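Local structure of telomerase reverse transcriptase (Candida albicans SC5314, 6ZDQ) at residues N213-M218 and H447-K452; E225-G230 and D434-V439; G230-I235 and V243-I248; E340-L345 and L461-C466. The protein probably elongates telomeres as a reverse transcriptase, adding simple sequence repeats to chromosome ends by copying a template within the telomerase RNA. One frame throughout, in Å; residues are numbered along the deposited sequence.

Interactions 1, 2 and 3 hold neighbouring strands of one mixed sheet, and interaction 4 joins two helices beside it. Interaction 1 is an antiparallel pairing at one edge of the sheet, with exposed lysines, Lys217 and Lys452, among its residues. Interaction 2 is the buried parallel pairing in the interior of the sheet. Interaction 3 is the hairpin at the other edge, with one buried face and one more open face. Interactions 2 and 3 share Gly230. The first three rest mainly on backbone hydrogen bonds. Interaction 4 has none across its segments and relies on ring, thiol and apolar contacts. A salt bridge between Arg451 and Asp343 ties interaction 1 to interaction 4.

Interaction 1: N213-M218 and H447-K452; sequences NNLVKM and HLYKRK
Lys217 has CG anti to the backbone N (chi1 -166°) and is extended from there. The chain crosses the Tyr449 ring obliquely, with Lys217 CB 3.6 Å from Tyr449 CE2 and CG next to it. The torsions carry NZ on to the edge of the His447 ring. The NZ bond to ND1 there is weak. Tyr449 has CG beside its own backbone N, so the ring leans toward Lys217 and Leu215. Leu215 CD1 reaches Tyr449 CB at 3.9 Å, the two side chains crossing at about a right angle. Met218 is bent at chi2 and chi3, which sets SD against the extended chain of Lys450, 3.6 Å from its CD.

The backbones form an antiparallel pairing of strand 215-217 with strand 446-451. Strand 215-217 is an outermost strand of the mixed five-stranded sheet. Val216 and Lys450 are the hydrogen-bonded pair: Val216 N to Lys450 O is 2.6 Å and Lys450 N to Val216 O is 2.8 Å. Met218 N to Leu448 O, 2.8 Å, continues the pattern. At the other end Lys452 N donates to Asn214 O at 2.7 Å, from above the carbonyl plane. Leu215, Lys217, Tyr449 and Arg451 share one face of the sheet; Val216 and Lys450 lie on the other.

Arg451 runs beside Asn214, whose CB sits over one face of the guanidinium. Its NH1 is bonded to Asp343 O, and Phe456 adds a cation-pi contact. Asn214 ND2 is held by Tyr210 O. Val216 CG2 meets Lys452 CB at 3.7 Å.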
loop_
_atom_site.group_PDB
_atom_site.type_symbol
_atom_site.label_atom_id
_atom_site.label_comp_id
_atom_site.label_asym_id
_atom_site.label_seq_id
_atom_site.Cartn_x
_atom_site.Cartn_y
_atom_site.Cartn_z
ATOM N N ASN A 213 -13.322 17.861 17.693
ATOM C CA ASN A 213 -12.051 17.918 18.401
ATOM C C ASN A 213 -10.880 18.330 17.520
ATOM O O ASN A 213 -9.923 18.925 18.024
ATOM C CB ASN A 213 -11.737 16.558 19.033
ATOM C CG ASN A 213 -12.920 15.973 19.778
ATOM O OD1 ASN A 213 -13.755 15.282 19.195
ATOM N ND2 ASN A 213 -12.999 16.250 21.075
ATOM N N ASN A 214 -10.931 18.038 16.221
ATOM C CA ASN A 214 -9.788 18.246 15.343
ATOM C C ASN A 214 -9.971 19.355 14.320
ATOM O O ASN A 214 -8.978 19.951 13.900
ATOM C CB ASN A 214 -9.451 16.947 14.598
ATOM C CG ASN A 214 -9.094 15.814 15.536
ATOM O OD1 ASN A 214 -7.925 15.611 15.864
ATOM N ND2 ASN A 214 -10.100 15.072 15.979
ATOM N N LEU A 215 -11.197 19.655 13.910
ATOM C CA LEU A 215 -11.432 20.560 12.796
ATOM C C LEU A 215 -12.096 21.849 13.263
ATOM O O LEU A 215 -12.578 21.964 14.392
ATOM C CB LEU A 215 -12.292 19.884 11.722
ATOM C CG LEU A 215 -11.727 18.588 11.139
ATOM C CD1 LEU A 215 -12.657 18.031 10.072
ATOM C CD2 LEU A 215 -10.333 18.818 10.579
ATOM N N VAL A 216 -12.099 22.830 12.362
ATOM C CA VAL A 216 -12.782 24.103 12.560
ATOM C C VAL A 216 -13.463 24.465 11.248
ATOM O O VAL A 216 -12.798 24.578 10.212
ATOM C CB VAL A 216 -11.825 25.226 12.995
ATOM C CG1 VAL A 216 -12.530 26.571 12.934
ATOM C CG2 VAL A 216 -11.299 24.964 14.398
ATOM N N LYS A 217 -14.782 24.640 11.286
ATOM C CA LYS A 217 -15.535 24.917 10.071
ATOM C C LYS A 217 -15.192 26.301 9.529
ATOM O O LYS A 217 -14.996 27.254 10.287
ATOM C CB LYS A 217 -17.036 24.809 10.341
ATOM C CG LYS A 217 -17.889 24.751 9.083
ATOM C CD LYS A 217 -19.340 24.443 9.412
ATOM C CE LYS A 217 -20.173 24.304 8.148
ATOM N NZ LYS A 217 -21.583 23.933 8.450
ATOM N N MET A 218 -15.116 26.402 8.201
ATOM C CA MET A 218 -14.742 27.629 7.521
ATOM C C MET A 218 -15.937 28.229 6.786
ATOM O O MET A 218 -16.822 27.501 6.325
ATOM C CB MET A 218 -13.611 27.378 6.514
ATOM C CG MET A 218 -12.268 27.015 7.130
ATOM S SD MET A 218 -11.392 28.434 7.819
ATOM C CE MET A 218 -11.870 28.345 9.544
ATOM N N HIS A 447 -18.649 21.359 2.696
ATOM C CA HIS A 447 -18.323 21.980 3.975
ATOM C C HIS A 447 -16.808 21.972 4.126
ATOM O O HIS A 447 -16.201 20.908 4.286
ATOM C CB HIS A 447 -18.997 21.243 5.134
ATOM C CG HIS A 447 -20.494 21.253 5.073
ATOM N ND1 HIS A 447 -21.259 22.200 5.718
ATOM C CD2 HIS A 447 -21.367 20.424 4.452
ATOM C CE1 HIS A 447 -22.538 21.958 5.493
ATOM N NE2 HIS A 447 -22.631 20.886 4.727
ATOM N N LEU A 448 -16.202 23.154 4.070
ATOM C CA LEU A 448 -14.754 23.287 4.138
ATOM C C LEU A 448 -14.316 23.469 5.585
ATOM O O LEU A 448 -14.867 24.307 6.306
ATOM C CB LEU A 448 -14.285 24.466 3.285
ATOM C CG LEU A 448 -14.709 24.410 1.816
ATOM C CD1 LEU A 448 -14.257 25.654 1.068
ATOM C CD2 LEU A 448 -14.162 23.158 1.153
ATOM N N TYR A 449 -13.326 22.681 6.004
ATOM C CA TYR A 449 -12.833 22.698 7.375
ATOM C C TYR A 449 -11.331 22.932 7.393
ATOM O O TYR A 449 -10.589 22.284 6.646
ATOM C CB TYR A 449 -13.152 21.382 8.096
ATOM C CG TYR A 449 -14.620 21.149 8.364
ATOM C CD1 TYR A 449 -15.438 20.575 7.402
ATOM C CD2 TYR A 449 -15.183 21.489 9.586
ATOM C CE1 TYR A 449 -16.780 20.356 7.646
ATOM C CE2 TYR A 449 -16.524 21.275 9.839
ATOM C CZ TYR A 449 -17.318 20.708 8.865
ATOM O OH TYR A 449 -18.655 20.490 9.112
ATOM N N LYS A 450 -10.887 23.850 8.245
ATOM C CA LYS A 450 -9.485 23.932 8.619
ATOM C C LYS A 450 -9.255 23.124 9.893
ATOM O O LYS A 450 -10.194 22.747 10.598
ATOM C CB LYS A 450 -9.050 25.385 8.811
ATOM C CG LYS A 450 -8.652 26.092 7.526
ATOM C CD LYS A 450 -7.960 27.416 7.808
ATOM C CE LYS A 450 -7.514 28.084 6.519
ATOM N NZ LYS A 450 -6.869 29.401 6.767
ATOM N N ARG A 451 -7.988 22.850 10.186
ATOM C CA ARG A 451 -7.644 21.959 11.283
ATOM C C ARG A 451 -7.212 22.745 12.513
ATOM O O ARG A 451 -6.450 23.711 12.416
ATOM C CB ARG A 451 -6.542 20.982 10.875
ATOM C CG ARG A 451 -6.725 19.619 11.511
ATOM C CD ARG A 451 -5.902 18.553 10.824
ATOM N NE ARG A 451 -6.269 17.211 11.271
ATOM C CZ ARG A 451 -5.932 16.689 12.447
ATOM N NH1 ARG A 451 -5.218 17.395 13.313
ATOM N NH2 ARG A 451 -6.312 15.459 12.760
ATOM N N LYS A 452 -7.713 22.316 13.668
ATOM C CA LYS A 452 -7.387 22.899 14.961
ATOM C C LYS A 452 -6.225 22.188 15.646
ATOM O O LYS A 452 -5.799 22.618 16.723
ATOM C CB LYS A 452 -8.633 22.869 15.859
ATOM C CG LYS A 452 -8.611 23.799 17.063
ATOM C CD LYS A 452 -9.928 23.723 17.826
ATOM C CE LYS A 452 -10.267 22.288 18.198
ATOM N NZ LYS A 452 -11.568 22.195 18.911
#

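Interaction 2: E225-G230 and D434-V439; sequences EQLPCG and DVVGSV
The carboxylate of Asp434 has a methyl group by one oxygen: Leu227 CD2 lies 3.3 Å from Asp434 OD2. Its other oxygen, OD1, is in a salt bridge with Arg429, which probably helps to hold the group charged. The ring of Pro228 meets two residues. Its CB packs on Val435 CG2 at 3.6 Å, the side chains crossing at about a right angle, and its CD touches Asp434 CB at 4.0 Å. The flat peptide groups are met in different ways. Val436 N approaches Pro228 O nearly along the C=O axis, at 2.8 Å. Gly230 N lies in the carbonyl plane of Val436 and bonds to its O at 2.9 Å. Ser438 N comes to Gly230 O from above the carbonyl plane, at 3.2 Å.

Val436 therefore uses both its N and its O, gripping the residues before and after Cys229. The CA of Cys229 also makes a CA-H...O contact with Val436 O. Leu227 has CG beside its backbone N (chi1 -59°), which puts CD1 4.1 Å from Val436 CG2. The glycines Gly230 and Gly437 pair backbone to backbone, with no side chain between them. Leu448 and Lys450 of strand 446-451 also pack on the Val436 side chain; Lys450 and Leu227 meet the same methyl, CG2.

Strands 229-236 and 436-440 are thus parallel neighbours, both interior to the five-stranded sheet. Each also has an antiparallel partner, 241-247 and 446-451. Strand 229-236 and its hairpin partner probably correspond to motifs 1 and 2 of the reverse transcriptase fingers, so the parallel pairing is consistent with a place in the fingers sheet.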
loop_
_atom_site.group_PDB
_atom_site.type_symbol
_atom_site.label_atom_id
_atom_site.label_comp_id
_atom_site.label_asym_id
_atom_site.label_seq_id
_atom_site.Cartn_x
_atom_site.Cartn_y
_atom_site.Cartn_z
ATOM N N GLU A 225 -9.859 31.776 -1.601
ATOM C CA GLU A 225 -8.437 31.859 -1.303
ATOM C C GLU A 225 -7.718 30.620 -1.822
ATOM O O GLU A 225 -8.261 29.513 -1.809
ATOM C CB GLU A 225 -8.200 32.001 0.203
ATOM C CG GLU A 225 -8.879 33.203 0.839
ATOM C CD GLU A 225 -8.594 33.318 2.326
ATOM O OE1 GLU A 225 -7.754 32.547 2.837
ATOM O OE2 GLU A 225 -9.215 34.179 2.985
ATOM N N GLN A 226 -6.485 30.818 -2.282
ATOM C CA GLN A 226 -5.668 29.723 -2.800
ATOM C C GLN A 226 -4.860 29.140 -1.647
ATOM O O GLN A 226 -3.862 29.718 -1.207
ATOM C CB GLN A 226 -4.774 30.200 -3.939
ATOM C CG GLN A 226 -4.111 31.547 -3.710
ATOM C CD GLN A 226 -3.225 31.949 -4.870
ATOM O OE1 GLN A 226 -3.064 31.192 -5.828
ATOM N NE2 GLN A 226 -2.646 33.141 -4.791
ATOM N N LEU A 227 -5.302 27.994 -1.151
ATOM C CA LEU A 227 -4.699 27.280 -0.040
ATOM C C LEU A 227 -4.614 25.811 -0.395
ATOM O O LEU A 227 -5.322 25.338 -1.297
ATOM C CB LEU A 227 -5.525 27.460 1.244
ATOM C CG LEU A 227 -5.731 28.888 1.742
ATOM C CD1 LEU A 227 -6.632 28.893 2.964
ATOM C CD2 LEU A 227 -4.392 29.535 2.054
ATOM N N PRO A 228 -3.752 25.047 0.276
ATOM C CA PRO A 228 -3.727 23.597 0.054
ATOM C C PRO A 228 -5.084 22.983 0.370
ATOM O O PRO A 228 -5.632 23.173 1.458
ATOM C CB PRO A 228 -2.642 23.106 1.017
ATOM C CG PRO A 228 -1.765 24.295 1.226
ATOM C CD PRO A 228 -2.679 25.483 1.191
ATOM N N CYS A 229 -5.625 22.243 -0.593
ATOM C CA CYS A 229 -6.977 21.712 -0.489
ATOM C C CYS A 229 -6.958 20.204 -0.687
ATOM O O CYS A 229 -6.421 19.711 -1.684
ATOM C CB CYS A 229 -7.906 22.369 -1.515
ATOM S SG CYS A 229 -9.659 22.049 -1.228
ATOM N N GLY A 230 -7.548 19.481 0.260
ATOM C CA GLY A 230 -7.672 18.041 0.151
ATOM C C GLY A 230 -9.110 17.575 0.247
ATOM O O GLY A 230 -10.032 18.397 0.280
ATOM N N ASP A 434 -2.691 26.066 6.804
ATOM C CA ASP A 434 -3.593 26.521 5.750
ATOM C C ASP A 434 -4.328 25.393 5.036
ATOM O O ASP A 434 -5.244 25.682 4.258
ATOM C CB ASP A 434 -2.818 27.352 4.726
ATOM C CG ASP A 434 -2.261 28.631 5.314
ATOM O OD1 ASP A 434 -1.335 28.548 6.146
ATOM O OD2 ASP A 434 -2.755 29.720 4.950
ATOM N N VAL A 435 -3.952 24.132 5.259
ATOM C CA VAL A 435 -4.599 23.027 4.557
ATOM C C VAL A 435 -6.071 22.960 4.935
ATOM O O VAL A 435 -6.433 23.032 6.116
ATOM C CB VAL A 435 -3.879 21.705 4.862
ATOM C CG1 VAL A 435 -4.588 20.548 4.179
ATOM C CG2 VAL A 435 -2.435 21.781 4.408
ATOM N N VAL A 436 -6.931 22.820 3.925
ATOM C CA VAL A 436 -8.378 22.778 4.102
ATOM C C VAL A 436 -8.913 21.534 3.405
ATOM O O VAL A 436 -8.548 21.256 2.258
ATOM C CB VAL A 436 -9.067 24.038 3.541
ATOM C CG1 VAL A 436 -10.546 24.039 3.894
ATOM C CG2 VAL A 436 -8.390 25.306 4.044
ATOM N N GLY A 437 -9.776 20.791 4.095
ATOM C CA GLY A 437 -10.408 19.607 3.543
ATOM C C GLY A 437 -11.890 19.841 3.320
ATOM O O GLY A 437 -12.541 20.551 4.089
ATOM N N SER A 438 -12.422 19.241 2.259
ATOM C CA SER A 438 -13.817 19.417 1.882
ATOM C C SER A 438 -14.642 18.200 2.282
ATOM O O SER A 438 -14.157 17.065 2.277
ATOM C CB SER A 438 -13.949 19.657 0.376
ATOM O OG SER A 438 -13.616 18.493 -0.360
ATOM N N VAL A 439 -15.906 18.451 2.622
ATOM C CA VAL A 439 -16.856 17.403 2.977
ATOM C C VAL A 439 -18.178 17.715 2.287
ATOM O O VAL A 439 -18.800 18.744 2.573
ATOM C CB VAL A 439 -17.066 17.287 4.497
ATOM C CG1 VAL A 439 -18.177 16.293 4.802
ATOM C CG2 VAL A 439 -15.776 16.874 5.186
#

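Interaction 3: G230-I235 and V243-I248; sequences GKIKLI and VICVPI
The tightly packed side of this hairpin carries Ile232, Leu234, Val243 and Cys245, all buried. Val243 divides its methyls: CG1 touches Ile232 CG2 at 3.8 Å, and CG2 touches Leu234 CD2 at 3.7 Å. Leu234 lies side by side with Val243, pointing the same way, with Trp199, Tyr203 and Trp206 against it. Cys245 SG is anti to its backbone N and stands 3.5 Å from Gly230 CA.

The opposite side is more open, its residues only partly buried. Here Lys231 and Lys233 face Val246 and Ile244. Lys233 is extended beyond CG and crosses Val246 at about a right angle, with CE 3.7 Å from Val246 CG2. Lys231 places its CB by the same methyl, but its chain bends at chi3 and chi4 and its end leads away. Near the turn, Ile235 CG1 meets Ile244 CG1 at 4.0 Å.

Between the faces, Lys233 and Ile244 form a hydrogen-bonded pair. Lys233 N to Ile244 O is 3.0 Å and almost straight (175°), and the return bond, Ile244 N to Lys233 O, is 3.1 Å. The Lys231-Val246 pair is less regular, with one weak bond.

Strands 229-236 and 241-247 are consistent with motifs 1 and 2 of the reverse transcriptase fingers. The hairpin is amphipathic. Leu234 and Val243 pack on helix 196-214, while Ile232 and Cys245 meet Val439 and Phe459. The methylenes of Lys231 and Lys233 pack on Val246, and their ammonium ends probably let this partly exposed face meet water.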
loop_
_atom_site.group_PDB
_atom_site.type_symbol
_atom_site.label_atom_id
_atom_site.label_comp_id
_atom_site.label_asym_id
_atom_site.label_seq_id
_atom_site.Cartn_x
_atom_site.Cartn_y
_atom_site.Cartn_z
ATOM N N GLY A 230 -7.548 19.481 0.260
ATOM C CA GLY A 230 -7.672 18.041 0.151
ATOM C C GLY A 230 -9.110 17.575 0.247
ATOM O O GLY A 230 -10.032 18.397 0.280
ATOM N N LYS A 231 -9.320 16.261 0.296
ATOM C CA LYS A 231 -10.655 15.677 0.365
ATOM C C LYS A 231 -10.689 14.692 1.524
ATOM O O LYS A 231 -9.953 13.700 1.520
ATOM C CB LYS A 231 -11.025 14.990 -0.954
ATOM C CG LYS A 231 -12.502 15.082 -1.315
ATOM C CD LYS A 231 -12.713 15.028 -2.826
ATOM C CE LYS A 231 -12.458 13.638 -3.389
ATOM N NZ LYS A 231 -13.530 12.677 -3.004
ATOM N N ILE A 232 -11.534 14.970 2.515
ATOM C CA ILE A 232 -11.602 14.137 3.710
ATOM C C ILE A 232 -12.260 12.807 3.365
ATOM O O ILE A 232 -13.380 12.768 2.844
ATOM C CB ILE A 232 -12.355 14.857 4.836
ATOM C CG1 ILE A 232 -11.627 16.150 5.211
ATOM C CG2 ILE A 232 -12.501 13.949 6.049
ATOM C CD1 ILE A 232 -12.282 16.917 6.336
ATOM N N LYS A 233 -11.560 11.711 3.650
ATOM C CA LYS A 233 -12.071 10.366 3.442
ATOM C C LYS A 233 -11.787 9.518 4.677
ATOM O O LYS A 233 -10.949 9.864 5.513
ATOM C CB LYS A 233 -11.455 9.719 2.193
ATOM C CG LYS A 233 -11.796 10.437 0.894
ATOM C CD LYS A 233 -11.174 9.739 -0.307
ATOM C CE LYS A 233 -11.528 10.449 -1.607
ATOM N NZ LYS A 233 -10.898 9.806 -2.795
ATOM N N LEU A 234 -12.501 8.400 4.786
ATOM C CA LEU A 234 -12.403 7.508 5.934
ATOM C C LEU A 234 -11.808 6.165 5.525
ATOM O O LEU A 234 -12.144 5.619 4.468
ATOM C CB LEU A 234 -13.774 7.293 6.582
ATOM C CG LEU A 234 -14.401 8.511 7.264
ATOM C CD1 LEU A 234 -15.786 8.178 7.786
ATOM C CD2 LEU A 234 -13.510 9.009 8.390
ATOM N N ILE A 235 -10.926 5.640 6.372
ATOM C CA ILE A 235 -10.285 4.343 6.157
ATOM C C ILE A 235 -10.441 3.493 7.416
ATOM O O ILE A 235 -9.864 3.828 8.461
ATOM C CB ILE A 235 -8.802 4.506 5.786
ATOM C CG1 ILE A 235 -8.650 5.351 4.519
ATOM C CG2 ILE A 235 -8.150 3.149 5.592
ATOM C CD1 ILE A 235 -9.220 4.700 3.279
ATOM N N VAL A 243 -8.945 8.909 9.596
ATOM C CA VAL A 243 -9.293 10.071 8.787
ATOM C C VAL A 243 -8.048 10.528 8.044
ATOM O O VAL A 243 -7.038 10.886 8.662
ATOM C CB VAL A 243 -9.871 11.205 9.647
ATOM C CG1 VAL A 243 -10.356 12.342 8.761
ATOM C CG2 VAL A 243 -10.999 10.683 10.523
ATOM N N ILE A 244 -8.119 10.515 6.715
ATOM C CA ILE A 244 -7.026 10.967 5.870
ATOM C C ILE A 244 -7.557 12.040 4.929
ATOM O O ILE A 244 -8.766 12.214 4.757
ATOM C CB ILE A 244 -6.382 9.810 5.076
ATOM C CG1 ILE A 244 -7.416 9.131 4.174
ATOM C CG2 ILE A 244 -5.746 8.804 6.023
ATOM C CD1 ILE A 244 -7.302 9.512 2.711
ATOM N N CYS A 245 -6.627 12.768 4.319
ATOM C CA CYS A 245 -6.956 13.848 3.399
ATOM C C CYS A 245 -6.135 13.669 2.133
ATOM O O CYS A 245 -4.901 13.650 2.191
ATOM C CB CYS A 245 -6.683 15.212 4.038
ATOM S SG CYS A 245 -7.646 16.569 3.346
ATOM N N VAL A 246 -6.811 13.530 1.000
ATOM C CA VAL A 246 -6.162 13.321 -0.291
ATOM C C VAL A 246 -6.148 14.659 -1.038
ATOM O O VAL A 246 -7.225 15.198 -1.324
ATOM C CB VAL A 246 -6.865 12.233 -1.117
ATOM C CG1 VAL A 246 -6.390 10.858 -0.681
ATOM C CG2 VAL A 246 -8.376 12.336 -0.973
ATOM N N PRO A 247 -4.979 15.217 -1.339
ATOM C CA PRO A 247 -4.940 16.504 -2.050
ATOM C C PRO A 247 -5.602 16.405 -3.417
ATOM O O PRO A 247 -5.297 15.514 -4.213
ATOM C CB PRO A 247 -3.439 16.798 -2.167
ATOM C CG PRO A 247 -2.800 15.974 -1.090
ATOM C CD PRO A 247 -3.634 14.736 -0.990
ATOM N N ILE A 248 -6.518 17.333 -3.683
ATOM C CA ILE A 248 -7.199 17.388 -4.970
ATOM C C ILE A 248 -6.273 18.010 -6.008
ATOM O O ILE A 248 -5.420 18.848 -5.693
ATOM C CB ILE A 248 -8.525 18.167 -4.860
ATOM C CG1 ILE A 248 -8.266 19.613 -4.433
ATOM C CG2 ILE A 248 -9.469 17.477 -3.886
ATOM C CD1 ILE A 248 -9.510 20.465 -4.394
#

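Interaction 4: E340-L345 and L461-C466; sequences ECYDRL and LSSIFC
Tyr342 brings CE1 of its ring to Cys466, 3.6 Å from Cys466 CB and oblique to the ring. Its CG is anti to its own carbonyl carbon (chi1 -71°), and the ring reaches across to helix 460-477. There Ser462 O lies at the ring edge, in plane, 3.5 Å from CE1. Farther out, the hydroxyl end comes near Ser463, its OH 4.1 Å from Ser463 CA. Cys466 SG is anti to the backbone N (chi1 -178°). It sits obliquely to the Tyr342 ring, 4.8 Å from the centroid, as a sulfur-aromatic contact. Leu345, three residues on, adds a methyl, with CD1 4.2 Å from Cys466 CB.

The contact joins two reverse transcriptase motifs. By sequence, residues 340-345 lie at the end of motif A, after strand 332-337, and helix 460-477 starts in motif B', after the loop with Gln457. No hydrogen bond crosses between the segments.

Ser462 O accepts the helical bond from Cys466 N, so the ring edge meets an oxygen already in use. Ser462 OG bonds to Phe456 O. Away from the contact, Arg344 grips Glu340 side-on: NE and NH2 both bind Glu340 OE1, with NH2 at 2.8 Å. This salt bridge spans the short helix 341-344. Leu345 also packs on Leu469 and Tyr470, one turn farther along helix 460-477.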
loop_
_atom_site.group_PDB
_atom_site.type_symbol
_atom_site.label_atom_id
_atom_site.label_comp_id
_atom_site.label_asym_id
_atom_site.label_seq_id
_atom_site.Cartn_x
_atom_site.Cartn_y
_atom_site.Cartn_z
ATOM N N GLU A 340 -3.483 8.456 18.290
ATOM C CA GLU A 340 -3.802 9.567 17.393
ATOM C C GLU A 340 -2.606 10.504 17.229
ATOM O O GLU A 340 -2.709 11.720 17.403
ATOM C CB GLU A 340 -5.033 10.331 17.889
ATOM C CG GLU A 340 -6.330 9.530 17.860
ATOM C CD GLU A 340 -7.481 10.237 18.561
ATOM O OE1 GLU A 340 -7.295 10.698 19.708
ATOM O OE2 GLU A 340 -8.574 10.332 17.964
ATOM N N CYS A 341 -1.450 9.917 16.904
ATOM C CA CYS A 341 -0.210 10.690 16.830
ATOM C C CYS A 341 -0.333 11.856 15.855
ATOM O O CYS A 341 -0.049 13.004 16.210
ATOM C CB CYS A 341 0.957 9.780 16.442
ATOM S SG CYS A 341 0.760 8.930 14.862
ATOM N N TYR A 342 -0.765 11.582 14.620
ATOM C CA TYR A 342 -0.898 12.650 13.630
ATOM C C TYR A 342 -1.987 13.644 14.019
ATOM O O TYR A 342 -1.853 14.848 13.771
ATOM C CB TYR A 342 -1.181 12.061 12.249
ATOM C CG TYR A 342 -0.000 11.349 11.631
ATOM C CD1 TYR A 342 1.078 12.064 11.123
ATOM C CD2 TYR A 342 0.035 9.965 11.549
ATOM C CE1 TYR A 342 2.161 11.418 10.556
ATOM C CE2 TYR A 342 1.112 9.309 10.984
ATOM C CZ TYR A 342 2.172 10.040 10.489
ATOM O OH TYR A 342 3.243 9.383 9.926
ATOM N N ASP A 343 -3.081 13.158 14.607
ATOM C CA ASP A 343 -4.196 14.042 14.932
ATOM C C ASP A 343 -3.836 15.013 16.051
ATOM O O ASP A 343 -4.191 16.195 15.990
ATOM C CB ASP A 343 -5.426 13.217 15.315
ATOM C CG ASP A 343 -5.896 12.312 14.192
ATOM O OD1 ASP A 343 -5.222 12.266 13.140
ATOM O OD2 ASP A 343 -6.941 11.648 14.359
ATOM N N ARG A 344 -3.131 14.539 17.072
ATOM C CA ARG A 344 -2.875 15.322 18.275
ATOM C C ARG A 344 -1.661 16.236 18.165
ATOM O O ARG A 344 -1.405 16.998 19.102
ATOM C CB ARG A 344 -2.699 14.391 19.483
ATOM C CG ARG A 344 -3.887 13.478 19.756
ATOM C CD ARG A 344 -5.101 14.248 20.255
ATOM N NE ARG A 344 -6.268 13.381 20.407
ATOM C CZ ARG A 344 -7.419 13.757 20.957
ATOM N NH1 ARG A 344 -7.565 14.991 21.419
ATOM N NH2 ARG A 344 -8.425 12.897 21.049
ATOM N N LEU A 345 -0.917 16.180 17.056
ATOM C CA LEU A 345 0.351 16.896 16.937
ATOM C C LEU A 345 0.207 18.371 17.295
ATOM O O LEU A 345 -0.757 19.033 16.903
ATOM C CB LEU A 345 0.904 16.769 15.514
ATOM C CG LEU A 345 1.523 15.438 15.087
ATOM C CD1 LEU A 345 2.085 15.532 13.678
ATOM C CD2 LEU A 345 2.595 14.983 16.068
ATOM N N LEU A 461 4.186 15.985 3.224
ATOM C CA LEU A 461 5.056 16.475 4.285
ATOM C C LEU A 461 4.612 16.046 5.676
ATOM O O LEU A 461 5.379 16.220 6.629
ATOM C CB LEU A 461 5.152 18.001 4.224
ATOM C CG LEU A 461 5.858 18.554 2.986
ATOM C CD1 LEU A 461 6.008 20.063 3.082
ATOM C CD2 LEU A 461 7.211 17.884 2.804
ATOM N N SER A 462 3.404 15.498 5.820
ATOM C CA SER A 462 2.915 15.120 7.143
ATOM C C SER A 462 3.776 14.027 7.769
ATOM O O SER A 462 3.973 14.006 8.990
ATOM C CB SER A 462 1.459 14.670 7.049
ATOM O OG SER A 462 0.635 15.730 6.594
ATOM N N SER A 463 4.285 13.102 6.951
ATOM C CA SER A 463 5.119 12.024 7.473
ATOM C C SER A 463 6.426 12.560 8.046
ATOM O O SER A 463 6.808 12.220 9.173
ATOM C CB SER A 463 5.395 10.998 6.375
ATOM O OG SER A 463 4.193 10.593 5.747
ATOM N N ILE A 464 7.134 13.395 7.279
ATOM C CA ILE A 464 8.419 13.910 7.744
ATOM C C ILE A 464 8.230 14.880 8.906
ATOM O O ILE A 464 9.108 15.001 9.769
ATOM C CB ILE A 464 9.198 14.553 6.579
ATOM C CG1 ILE A 464 10.621 14.908 7.015
ATOM C CG2 ILE A 464 8.482 15.785 6.046
ATOM C CD1 ILE A 464 11.434 13.717 7.474
ATOM N N PHE A 465 7.092 15.580 8.958
ATOM C CA PHE A 465 6.829 16.477 10.079
ATOM C C PHE A 465 6.800 15.712 11.396
ATOM O O PHE A 465 7.435 16.116 12.378
ATOM C CB PHE A 465 5.508 17.217 9.866
ATOM C CG PHE A 465 5.575 18.294 8.825
ATOM C CD1 PHE A 465 6.794 18.823 8.435
ATOM C CD2 PHE A 465 4.419 18.781 8.237
ATOM C CE1 PHE A 465 6.858 19.814 7.477
ATOM C CE2 PHE A 465 4.478 19.773 7.278
ATOM C CZ PHE A 465 5.699 20.291 6.898
ATOM N N CYS A 466 6.064 14.599 11.435
ATOM C CA CYS A 466 6.005 13.799 12.651
ATOM C C CYS A 466 7.357 13.177 12.981
ATOM O O CYS A 466 7.695 13.025 14.160
ATOM C CB CYS A 466 4.938 12.713 12.513
ATOM S SG CYS A 466 4.739 11.686 13.985
#